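Chitooligosaccharidolytic beta-N-acetylglucosaminidase (Ostrinia furnacalis, PDB 3OZP) hydrolyses beta-linked N-acetylglucosamine units one at a time from the non-reducing ends of chitooligosaccharides, preferring shorter substrates. Local coordinates at residues 192-197 / 499-504; 423-428 / 442-447; 450-455 / 476-481. All blocks are in the same frame, centred on the assembly; numbering follows the deposited sequence.

Contact 1 (192-197 / 499-504). With OAN (O-(2-acetamido-2-deoxy D-glucopyranosylidene) amino-N-phenylcarbamate), chain B.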
loop_
_atom_site.group_PDB
_atom_site.type_symbol
_atom_site.label_atom_id
_atom_site.label_comp_id
_atom_site.label_asym_id
_atom_site.label_seq_id
_atom_site.Cartn_x
_atom_site.Cartn_y
_atom_site.Cartn_z
ATOM N N ILE A 192 -6.117 15.884 7.457
ATOM C CA ILE A 192 -5.189 15.169 6.587
ATOM C C ILE A 192 -4.825 16.104 5.438
ATOM O O ILE A 192 -5.709 16.702 4.812
ATOM C CB ILE A 192 -5.801 13.864 6.018
ATOM C CG1 ILE A 192 -6.006 12.834 7.140
ATOM C CG2 ILE A 192 -4.904 13.286 4.915
ATOM C CD1 ILE A 192 -6.733 11.585 6.712
ATOM N N LEU A 193 -3.525 16.250 5.189
ATOM C CA LEU A 193 -3.060 16.932 3.994
ATOM C C LEU A 193 -2.896 15.909 2.877
ATOM O O LEU A 193 -2.228 14.883 3.058
ATOM C CB LEU A 193 -1.729 17.656 4.240
ATOM C CG LEU A 193 -1.095 18.399 3.048
ATOM C CD1 LEU A 193 -0.239 19.532 3.541
ATOM C CD2 LEU A 193 -0.256 17.475 2.163
ATOM N N LEU A 194 -3.511 16.198 1.731
ATOM C CA LEU A 194 -3.295 15.429 0.511
ATOM C C LEU A 194 -2.644 16.294 -0.562
ATOM O O LEU A 194 -3.209 17.298 -0.997
ATOM C CB LEU A 194 -4.607 14.851 -0.022
ATOM C CG LEU A 194 -4.433 13.778 -1.106
ATOM C CD1 LEU A 194 -3.585 12.626 -0.574
ATOM C CD2 LEU A 194 -5.775 13.284 -1.630
ATOM N N ASP A 195 -1.450 15.887 -0.970
ATOM C CA ASP A 195 -0.695 16.533 -2.029
ATOM C C ASP A 195 -1.141 15.884 -3.343
ATOM O O ASP A 195 -0.909 14.699 -3.561
ATOM C CB ASP A 195 0.800 16.333 -1.734
ATOM C CG ASP A 195 1.717 16.643 -2.915
ATOM O OD1 ASP A 195 2.926 16.344 -2.780
ATOM O OD2 ASP A 195 1.271 17.175 -3.952
ATOM N N THR A 196 -1.830 16.644 -4.188
ATOM C CA THR A 196 -2.324 16.106 -5.466
ATOM C C THR A 196 -1.610 16.754 -6.649
ATOM O O THR A 196 -2.146 16.808 -7.771
ATOM C CB THR A 196 -3.851 16.285 -5.634
ATOM O OG1 THR A 196 -4.173 17.683 -5.737
ATOM C CG2 THR A 196 -4.613 15.655 -4.471
ATOM N N ALA A 197 -0.398 17.237 -6.392
ATOM C CA ALA A 197 0.395 17.905 -7.411
ATOM C C ALA A 197 1.647 17.104 -7.759
ATOM O O ALA A 197 2.064 17.062 -8.920
ATOM C CB ALA A 197 0.755 19.311 -6.957
ATOM N N ALA A 499 -2.064 15.015 9.683
ATOM C CA ALA A 499 -1.176 14.040 9.063
ATOM C C ALA A 499 -0.896 14.494 7.636
ATOM O O ALA A 499 -1.816 14.818 6.899
ATOM C CB ALA A 499 -1.815 12.665 9.073
ATOM N N ALA A 500 0.376 14.526 7.252
ATOM C CA ALA A 500 0.748 15.024 5.932
ATOM C C ALA A 500 1.087 13.882 4.984
ATOM O O ALA A 500 2.012 13.112 5.235
ATOM C CB ALA A 500 1.909 15.999 6.045
ATOM N N LEU A 501 0.313 13.757 3.908
ATOM C CA LEU A 501 0.671 12.834 2.837
ATOM C C LEU A 501 1.172 13.600 1.616
ATOM O O LEU A 501 0.407 13.960 0.714
ATOM C CB LEU A 501 -0.480 11.882 2.475
ATOM C CG LEU A 501 -0.221 10.851 1.361
ATOM C CD1 LEU A 501 1.074 10.042 1.583
ATOM C CD2 LEU A 501 -1.427 9.924 1.216
ATOM N N TRP A 502 2.474 13.854 1.618
ATOM C CA TRP A 502 3.171 14.356 0.450
ATOM C C TRP A 502 3.250 13.218 -0.560
ATOM O O TRP A 502 3.273 12.043 -0.181
ATOM C CB TRP A 502 4.553 14.859 0.844
ATOM C CG TRP A 502 4.458 15.963 1.845
ATOM C CD1 TRP A 502 4.733 15.886 3.174
ATOM C CD2 TRP A 502 4.009 17.304 1.603
ATOM N NE1 TRP A 502 4.506 17.101 3.777
ATOM C CE2 TRP A 502 4.058 17.989 2.838
ATOM C CE3 TRP A 502 3.577 17.994 0.460
ATOM C CZ2 TRP A 502 3.701 19.335 2.965
ATOM C CZ3 TRP A 502 3.216 19.332 0.584
ATOM C CH2 TRP A 502 3.289 19.992 1.831
ATOM N N SER A 503 3.267 13.565 -1.842
ATOM C CA SER A 503 2.950 12.575 -2.862
ATOM C C SER A 503 4.028 12.358 -3.911
ATOM O O SER A 503 3.734 11.909 -5.021
ATOM C CB SER A 503 1.607 12.915 -3.506
ATOM O OG SER A 503 0.576 12.892 -2.527
ATOM N N GLU A 504 5.278 12.658 -3.562
ATOM C CA GLU A 504 6.398 12.299 -4.431
ATOM C C GLU A 504 6.384 10.797 -4.700
ATOM O O GLU A 504 6.804 10.347 -5.768
ATOM C CB GLU A 504 7.739 12.718 -3.825
ATOM C CG GLU A 504 7.970 14.232 -3.788
ATOM C CD GLU A 504 7.465 14.894 -2.506
ATOM O OE1 GLU A 504 6.742 14.244 -1.718
ATOM O OE2 GLU A 504 7.793 16.080 -2.291
HETATM C CAH OAN B . 6.364 21.943 4.304
HETATM C CAG OAN B . 7.022 20.760 3.594
HETATM O OAN OAN B . 6.970 19.634 4.087
HETATM N NAI OAN B . 7.652 21.066 2.437
HETATM C CAB OAN B . 8.325 20.073 1.568
HETATM C CAC OAN B . 7.219 19.345 0.766
HETATM O OAJ OAN B . 6.958 20.057 -0.446
HETATM C CAD OAN B . 7.629 17.923 0.460
HETATM O OAK OAN B . 6.605 17.280 -0.308
HETATM C CAE OAN B . 7.816 17.241 1.797
HETATM C CAF OAN B . 8.145 15.763 1.606
HETATM O OAM OAN B . 8.300 15.132 2.879
HETATM O OAL OAN B . 8.914 17.873 2.500
HETATM C CAA OAN B . 9.182 19.216 2.320
HETATM N NAY OAN B . 10.272 19.762 2.859
HETATM O OAQ OAN B . 11.125 18.862 3.673
HETATM C CAP OAN B . 12.458 18.842 3.371
HETATM O OAR OAN B . 13.095 19.891 3.252
HETATM N NAO OAN B . 13.047 17.637 3.257
HETATM C CAS OAN B . 14.348 17.472 2.991
HETATM C CAT OAN B . 15.298 17.587 4.011
HETATM C CAU OAN B . 16.651 17.380 3.730
HETATM C CAV OAN B . 17.052 17.045 2.434
HETATM C CAW OAN B . 16.105 16.914 1.418
HETATM C CAX OAN B . 14.752 17.120 1.700
#
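Leu193 and Trp502 carry the side-chain part of this strand pairing. CD2 of the leucine stands over the six-membered ring of the indole, 4.1 Å from the ring centroid and only 5° off its normal, a CH-pi contact, while Leu193 CD1 meets Trp502 CH2 at 3.9 Å. The opposite face of the indole carries the sugar ring of the bound inhibitor OAN, with CAC 3.7 Å above the ring plane, and Asp195 OD1 lies at the indole edge, in its plane. Trp502 is thus wedged between Leu193 and the pyranose.

The Asp195 side chain leaves the backbone toward 499-504, and with CG trans to N (chi1 166°) its OD1 accepts Ser503 N at 3.0 Å from above the carboxylate plane; OD2 accepts Ala197 N, closing an Asx turn. Ser503 OG donates to Asp195 O at 2.6 Å, in the carbonyl plane and on a lone pair. These bonds hold the carboxylate and the two strand ends together. On the other face of the sheet Leu194 and Leu501 run side by side, pointing the same way and covered by helix 511-515.

Glu504 OE2 accepts a hydrogen bond from OAN OAK at 2.6 Å. Arg198, salt-bridged to Asp195 but only at long, weak range from Glu504, may partly offset the nearby carboxylates of Asp195 and Glu306. Parallel backbone bonds from Leu193, Asp195 and Leu501 join the first and last strands, the closure of a TIM barrel whose C-terminal strand ends form the sugar-binding pocket of family 20 glycosidases.

Contact 2 (423-428 / 442-447). With OAN (O-(2-acetamido-2-deoxy D-glucopyranosylidene) amino-N-phenylcarbamate), chain B.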
loop_
_atom_site.group_PDB
_atom_site.type_symbol
_atom_site.label_atom_id
_atom_site.label_comp_id
_atom_site.label_asym_id
_atom_site.label_seq_id
_atom_site.Cartn_x
_atom_site.Cartn_y
_atom_site.Cartn_z
ATOM N N ILE A 423 -0.041 29.227 12.048
ATOM C CA ILE A 423 1.200 28.608 11.588
ATOM C C ILE A 423 1.093 27.081 11.629
ATOM O O ILE A 423 0.770 26.501 12.675
ATOM C CB ILE A 423 2.437 29.093 12.404
ATOM C CG1 ILE A 423 2.443 30.625 12.568
ATOM C CG2 ILE A 423 3.744 28.588 11.773
ATOM C CD1 ILE A 423 2.556 31.433 11.270
ATOM N N GLN A 424 1.341 26.440 10.486
ATOM C CA GLN A 424 1.387 24.979 10.434
ATOM C C GLN A 424 2.813 24.512 10.669
ATOM O O GLN A 424 3.706 24.765 9.860
ATOM C CB GLN A 424 0.833 24.419 9.114
ATOM C CG GLN A 424 0.681 22.887 9.148
ATOM C CD GLN A 424 -0.192 22.314 8.035
ATOM O OE1 GLN A 424 -0.634 23.026 7.131
ATOM N NE2 GLN A 424 -0.435 21.008 8.102
ATOM N N VAL A 425 3.011 23.824 11.788
ATOM C CA VAL A 425 4.331 23.423 12.238
ATOM C C VAL A 425 4.699 22.059 11.668
ATOM O O VAL A 425 3.986 21.084 11.883
ATOM C CB VAL A 425 4.385 23.382 13.787
ATOM C CG1 VAL A 425 5.745 22.925 14.273
ATOM C CG2 VAL A 425 4.030 24.753 14.368
ATOM N N TRP A 426 5.811 21.994 10.943
ATOM C CA TRP A 426 6.315 20.715 10.450
ATOM C C TRP A 426 7.758 20.444 10.885
ATOM O O TRP A 426 8.401 19.524 10.379
ATOM C CB TRP A 426 6.147 20.600 8.928
ATOM C CG TRP A 426 6.991 21.556 8.144
ATOM C CD1 TRP A 426 6.760 22.886 7.955
ATOM C CD2 TRP A 426 8.199 21.254 7.439
ATOM N NE1 TRP A 426 7.749 23.435 7.179
ATOM C CE2 TRP A 426 8.649 22.457 6.849
ATOM C CE3 TRP A 426 8.948 20.083 7.248
ATOM C CZ2 TRP A 426 9.813 22.526 6.078
ATOM C CZ3 TRP A 426 10.107 20.152 6.486
ATOM C CH2 TRP A 426 10.526 21.368 5.908
ATOM N N THR A 427 8.256 21.245 11.828
ATOM C CA THR A 427 9.524 20.972 12.507
ATOM C C THR A 427 9.327 19.736 13.388
ATOM O O THR A 427 8.219 19.220 13.472
ATOM C CB THR A 427 9.938 22.154 13.419
ATOM O OG1 THR A 427 8.997 22.285 14.490
ATOM C CG2 THR A 427 10.002 23.462 12.649
ATOM N N THR A 428 10.385 19.261 14.048
ATOM C CA THR A 428 10.224 18.219 15.071
ATOM C C THR A 428 9.355 18.767 16.206
ATOM O O THR A 428 9.228 19.985 16.358
ATOM C CB THR A 428 11.571 17.740 15.656
ATOM O OG1 THR A 428 12.191 18.813 16.377
ATOM C CG2 THR A 428 12.505 17.259 14.556
ATOM N N TYR A 442 0.913 32.980 18.802
ATOM C CA TYR A 442 0.502 32.343 17.543
ATOM C C TYR A 442 -0.265 31.037 17.740
ATOM O O TYR A 442 0.023 30.262 18.654
ATOM C CB TYR A 442 1.698 32.141 16.603
ATOM C CG TYR A 442 2.125 33.431 15.943
ATOM C CD1 TYR A 442 3.064 34.268 16.549
ATOM C CD2 TYR A 442 1.573 33.832 14.728
ATOM C CE1 TYR A 442 3.447 35.463 15.958
ATOM C CE2 TYR A 442 1.954 35.029 14.127
ATOM C CZ TYR A 442 2.890 35.840 14.753
ATOM O OH TYR A 442 3.273 37.025 14.169
ATOM N N ARG A 443 -1.257 30.822 16.881
ATOM C CA ARG A 443 -2.016 29.581 16.858
ATOM C C ARG A 443 -1.352 28.601 15.904
ATOM O O ARG A 443 -0.840 28.998 14.853
ATOM C CB ARG A 443 -3.466 29.824 16.447
ATOM C CG ARG A 443 -4.198 30.828 17.318
ATOM C CD ARG A 443 -4.575 32.054 16.517
ATOM N NE ARG A 443 -5.917 31.932 15.961
ATOM C CZ ARG A 443 -6.351 32.555 14.871
ATOM N NH1 ARG A 443 -5.545 33.346 14.172
ATOM N NH2 ARG A 443 -7.599 32.369 14.470
ATOM N N LEU A 444 -1.360 27.323 16.275
ATOM C CA LEU A 444 -0.612 26.316 15.529
ATOM C C LEU A 444 -1.463 25.143 15.057
ATOM O O LEU A 444 -2.443 24.766 15.706
ATOM C CB LEU A 444 0.554 25.778 16.367
ATOM C CG LEU A 444 1.526 26.706 17.103
ATOM C CD1 LEU A 444 2.543 25.859 17.846
ATOM C CD2 LEU A 444 2.231 27.674 16.153
ATOM N N ILE A 445 -1.083 24.592 13.908
ATOM C CA ILE A 445 -1.551 23.280 13.472
ATOM C C ILE A 445 -0.324 22.378 13.497
ATOM O O ILE A 445 0.689 22.682 12.865
ATOM C CB ILE A 445 -2.184 23.319 12.058
ATOM C CG1 ILE A 445 -3.491 24.119 12.086
ATOM C CG2 ILE A 445 -2.420 21.894 11.527
ATOM C CD1 ILE A 445 -3.948 24.624 10.720
ATOM N N MET A 446 -0.414 21.281 14.244
ATOM C CA MET A 446 0.724 20.401 14.448
ATOM C C MET A 446 0.839 19.330 13.364
ATOM O O MET A 446 -0.052 18.502 13.191
ATOM C CB MET A 446 0.656 19.762 15.837
ATOM C CG MET A 446 2.007 19.298 16.388
ATOM S SD MET A 446 3.333 20.535 16.395
ATOM C CE MET A 446 2.499 21.934 17.146
ATOM N N SER A 447 1.951 19.369 12.640
ATOM C CA SER A 447 2.266 18.367 11.635
ATOM C C SER A 447 3.746 18.036 11.744
ATOM O O SER A 447 4.438 17.953 10.729
ATOM C CB SER A 447 1.956 18.900 10.235
ATOM O OG SER A 447 0.573 19.130 10.072
HETATM C CAH OAN B . 6.364 21.943 4.304
HETATM C CAG OAN B . 7.022 20.760 3.594
HETATM O OAN OAN B . 6.970 19.634 4.087
HETATM N NAI OAN B . 7.652 21.066 2.437
HETATM C CAB OAN B . 8.325 20.073 1.568
HETATM C CAC OAN B . 7.219 19.345 0.766
HETATM O OAJ OAN B . 6.958 20.057 -0.446
HETATM C CAD OAN B . 7.629 17.923 0.460
HETATM O OAK OAN B . 6.605 17.280 -0.308
HETATM C CAE OAN B . 7.816 17.241 1.797
HETATM C CAF OAN B . 8.145 15.763 1.606
HETATM O OAM OAN B . 8.300 15.132 2.879
HETATM O OAL OAN B . 8.914 17.873 2.500
HETATM C CAA OAN B . 9.182 19.216 2.320
HETATM N NAY OAN B . 10.272 19.762 2.859
HETATM O OAQ OAN B . 11.125 18.862 3.673
HETATM C CAP OAN B . 12.458 18.842 3.371
HETATM O OAR OAN B . 13.095 19.891 3.252
HETATM N NAO OAN B . 13.047 17.637 3.257
HETATM C CAS OAN B . 14.348 17.472 2.991
HETATM C CAT OAN B . 15.298 17.587 4.011
HETATM C CAU OAN B . 16.651 17.380 3.730
HETATM C CAV OAN B . 17.052 17.045 2.434
HETATM C CAW OAN B . 16.105 16.914 1.418
HETATM C CAX OAN B . 14.752 17.120 1.700
#
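Val425 packs against both Leu444 and Met446 in the dense part of this parallel pairing. Its CG2 branch reaches Leu444 CD2 at 3.9 Å, and its CB lies 4.0 Å from Met446 SD, the methionine running alongside the valine after bending at chi2 and chi3. Ile423 extends the same apolar face, CG1 lying 4.0 Å from Tyr442 CD2. Gln424 and Ile445 point to the other face, into the barrel. There Gln424 NE2 donates to Ser447 OG at 2.9 Å with the hydroxyl practically in the amide plane, and Ser447 OG is also hydrogen-bonded to the backbone O of Glu498. The Glu498 side chain takes a second bond from NE2, and His341 pairs with OE1, so the buried amide is fixed in rotation.

Packing thins past the strand ends. Trp426, partly exposed, touches 442-447 mainly through its backbone and CB, and its indole swings away (chi1 67°) to the ligand: OAN CAH, the acetamido methyl, sits 3.4 Å above one face, toward the rim. Trp426 NE1 is held by Thr403 O.

The two strands belong to a beta-alpha-beta unit: helix 432-439 covers Val425 and Leu444 through Ile434, while strands 399-402 and 494-501 continue the barrel beyond 421-425 and 444-446 respectively.

Contact 3 (450-455 / 476-481). With OAN (O-(2-acetamido-2-deoxy D-glucopyranosylidene) amino-N-phenylcarbamate), chain B.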
loop_
_atom_site.group_PDB
_atom_site.type_symbol
_atom_site.label_atom_id
_atom_site.label_comp_id
_atom_site.label_asym_id
_atom_site.label_seq_id
_atom_site.Cartn_x
_atom_site.Cartn_y
_atom_site.Cartn_z
ATOM N N ASP A 450 8.497 14.319 12.501
ATOM C CA ASP A 450 8.990 13.116 13.167
ATOM C C ASP A 450 7.875 12.188 13.639
ATOM O O ASP A 450 8.134 11.059 14.051
ATOM C CB ASP A 450 9.993 13.451 14.294
ATOM C CG ASP A 450 9.402 14.331 15.395
ATOM O OD1 ASP A 450 8.532 15.190 15.131
ATOM O OD2 ASP A 450 9.844 14.175 16.549
ATOM N N ALA A 451 6.630 12.651 13.533
ATOM C CA ALA A 451 5.483 11.857 13.961
ATOM C C ALA A 451 4.302 11.879 12.988
ATOM O O ALA A 451 3.453 10.981 13.027
ATOM C CB ALA A 451 5.033 12.301 15.339
ATOM N N LEU A 452 4.252 12.890 12.121
ATOM C CA LEU A 452 3.061 13.138 11.305
ATOM C C LEU A 452 3.296 13.220 9.792
ATOM O O LEU A 452 2.388 13.575 9.047
ATOM C CB LEU A 452 2.342 14.397 11.808
ATOM C CG LEU A 452 1.130 14.296 12.754
ATOM C CD1 LEU A 452 0.902 12.930 13.398
ATOM C CD2 LEU A 452 1.167 15.397 13.803
ATOM N N TYR A 453 4.505 12.891 9.343
ATOM C CA TYR A 453 4.787 12.833 7.914
ATOM C C TYR A 453 4.620 11.402 7.409
ATOM O O TYR A 453 5.489 10.548 7.595
ATOM C CB TYR A 453 6.165 13.426 7.599
ATOM C CG TYR A 453 6.123 14.904 7.263
ATOM C CD1 TYR A 453 6.948 15.437 6.273
ATOM C CD2 TYR A 453 5.235 15.765 7.918
ATOM C CE1 TYR A 453 6.907 16.792 5.959
ATOM C CE2 TYR A 453 5.184 17.116 7.609
ATOM C CZ TYR A 453 6.020 17.621 6.627
ATOM O OH TYR A 453 5.957 18.954 6.313
ATOM N N PHE A 454 3.473 11.153 6.782
ATOM C CA PHE A 454 3.047 9.797 6.420
ATOM C C PHE A 454 3.755 9.263 5.177
ATOM O O PHE A 454 3.623 8.084 4.835
ATOM C CB PHE A 454 1.528 9.762 6.244
ATOM C CG PHE A 454 0.760 9.635 7.543
ATOM C CD1 PHE A 454 1.332 10.013 8.764
ATOM C CD2 PHE A 454 -0.549 9.165 7.538
ATOM C CE1 PHE A 454 0.610 9.899 9.961
ATOM C CE2 PHE A 454 -1.275 9.048 8.726
ATOM C CZ PHE A 454 -0.693 9.414 9.941
ATOM N N ASP A 455 4.525 10.131 4.529
ATOM C CA ASP A 455 5.300 9.763 3.349
ATOM C C ASP A 455 6.662 9.145 3.685
ATOM O O ASP A 455 7.273 8.486 2.835
ATOM C CB ASP A 455 5.471 10.979 2.428
ATOM C CG ASP A 455 6.123 12.168 3.127
ATOM O OD1 ASP A 455 5.768 12.474 4.287
ATOM O OD2 ASP A 455 6.995 12.809 2.508
ATOM N N GLN A 476 1.889 3.654 16.408
ATOM C CA GLN A 476 2.247 3.809 17.823
ATOM C C GLN A 476 2.855 5.189 18.083
ATOM O O GLN A 476 2.512 5.851 19.064
ATOM C CB GLN A 476 3.216 2.708 18.278
ATOM C CG GLN A 476 2.746 1.269 18.021
ATOM C CD GLN A 476 3.264 0.693 16.712
ATOM O OE1 GLN A 476 3.201 1.336 15.662
ATOM N NE2 GLN A 476 3.780 -0.525 16.772
ATOM N N LYS A 477 3.750 5.612 17.188
ATOM C CA LYS A 477 4.401 6.913 17.286
ATOM C C LYS A 477 3.449 8.076 16.999
ATOM O O LYS A 477 3.522 9.108 17.665
ATOM C CB LYS A 477 5.633 6.978 16.378
ATOM C CG LYS A 477 6.534 8.179 16.649
ATOM C CD LYS A 477 7.878 8.039 15.952
ATOM C CE LYS A 477 8.874 9.059 16.484
ATOM N NZ LYS A 477 9.960 9.330 15.494
ATOM N N VAL A 478 2.552 7.921 16.023
ATOM C CA VAL A 478 1.571 8.981 15.767
ATOM C C VAL A 478 0.550 9.099 16.906
ATOM O O VAL A 478 0.127 10.209 17.243
ATOM C CB VAL A 478 0.950 8.978 14.306
ATOM C CG1 VAL A 478 1.432 7.809 13.461
ATOM C CG2 VAL A 478 -0.572 9.122 14.308
ATOM N N TYR A 479 0.187 7.965 17.508
ATOM C CA TYR A 479 -0.724 7.958 18.655
ATOM C C TYR A 479 -0.144 8.693 19.869
ATOM O O TYR A 479 -0.846 9.477 20.510
ATOM C CB TYR A 479 -1.119 6.529 19.052
ATOM C CG TYR A 479 -2.266 6.483 20.039
ATOM C CD1 TYR A 479 -3.576 6.313 19.599
ATOM C CD2 TYR A 479 -2.042 6.636 21.417
ATOM C CE1 TYR A 479 -4.632 6.277 20.495
ATOM C CE2 TYR A 479 -3.098 6.604 22.325
ATOM C CZ TYR A 479 -4.390 6.425 21.857
ATOM O OH TYR A 479 -5.446 6.395 22.745
ATOM N N ASP A 480 1.125 8.430 20.176
ATOM C CA ASP A 480 1.782 8.991 21.362
ATOM C C ASP A 480 2.195 10.459 21.208
ATOM O O ASP A 480 2.467 11.134 22.202
ATOM C CB ASP A 480 3.005 8.153 21.749
ATOM C CG ASP A 480 2.644 6.896 22.526
ATOM O OD1 ASP A 480 3.583 6.198 22.955
ATOM O OD2 ASP A 480 1.443 6.598 22.710
ATOM N N ASN A 481 2.266 10.935 19.964
ATOM C CA ASN A 481 2.569 12.337 19.669
ATOM C C ASN A 481 1.436 13.235 20.178
ATOM O O ASN A 481 0.342 13.257 19.610
ATOM C CB ASN A 481 2.789 12.507 18.158
ATOM C CG ASN A 481 3.263 13.899 17.774
ATOM O OD1 ASN A 481 4.323 14.355 18.208
ATOM N ND2 ASN A 481 2.494 14.568 16.921
HETATM C CAH OAN B . 6.364 21.943 4.304
HETATM C CAG OAN B . 7.022 20.760 3.594
HETATM O OAN OAN B . 6.970 19.634 4.087
HETATM N NAI OAN B . 7.652 21.066 2.437
HETATM C CAB OAN B . 8.325 20.073 1.568
HETATM C CAC OAN B . 7.219 19.345 0.766
HETATM O OAJ OAN B . 6.958 20.057 -0.446
HETATM C CAD OAN B . 7.629 17.923 0.460
HETATM O OAK OAN B . 6.605 17.280 -0.308
HETATM C CAE OAN B . 7.816 17.241 1.797
HETATM C CAF OAN B . 8.145 15.763 1.606
HETATM O OAM OAN B . 8.300 15.132 2.879
HETATM O OAL OAN B . 8.914 17.873 2.500
HETATM C CAA OAN B . 9.182 19.216 2.320
HETATM N NAY OAN B . 10.272 19.762 2.859
HETATM O OAQ OAN B . 11.125 18.862 3.673
HETATM C CAP OAN B . 12.458 18.842 3.371
HETATM O OAR OAN B . 13.095 19.891 3.252
HETATM N NAO OAN B . 13.047 17.637 3.257
HETATM C CAS OAN B . 14.348 17.472 2.991
HETATM C CAT OAN B . 15.298 17.587 4.011
HETATM C CAU OAN B . 16.651 17.380 3.730
HETATM C CAV OAN B . 17.052 17.045 2.434
HETATM C CAW OAN B . 16.105 16.914 1.418
HETATM C CAX OAN B . 14.752 17.120 1.700
HETATM O O HOH W 1 11.373 11.222 17.271
#
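The Phe454 side chain crosses Val478 at about a right angle, Phe454 CE1 lying 4.2 Å from Val478 CG1, and Arg518 makes a cation-pi contact with the ring. Tyr453 instead turns its hydroxyl end to the ligand: the acetamido oxygen OAN of the inhibitor lies at the ring edge, near its plane, and accepts a bond from Tyr453 OH at 2.5 Å. A phenylalanine in its place would probably leave the acetamido oxygen without its hydroxyl donor and open a small gap beside Trp426 CB. The amide of Asn481, whose OD1 is bonded to Asn448, lies against Ala451 CB, 3.4 Å from Asn481 CG, with Leu452 CD2 close to ND2.

Val478 CB packs against Leu452 CD1, at 4.1 Å, and against Ala451 O, a buried carbonyl with no polar partner in the model. Toward solvent, Lys477 stretches out, CG trans to its backbone N (chi1 -167°), to give NZ to Asp450 O at 2.9 Å. A water accepts from NZ and weakly bridges to Asp450 OD2, while Asp450 OD1 is held by Asn448.

The contact is mixed: apolar packing seats 450-455 on helix 475-480, a lysine clasps its outer end, and Tyr453 and Asp455, the latter accepting OAN OAM, recognise the sugar.

How the contacts relate
Contacts 1 and 2 are both buried parallel strand pairings of one barrel, contact 1 closing it between the first and last strands and contact 2 joining its sixth and seventh; strands 444-446 and 494-501 are neighbours that connect them. Contact 3 lies partly at the surface and has no strand pairing across it, its mixed side-chain packing contrasting with the backbone-bonded strands. It nevertheless joins the barrel, since Leu452 O and Phe454 N probably bond to Ala500 of contact 1. All three converge on the ligand: contacts 1 and 2 offer indole faces, contacts 1 and 3 carboxylates, and contact 3 a phenol.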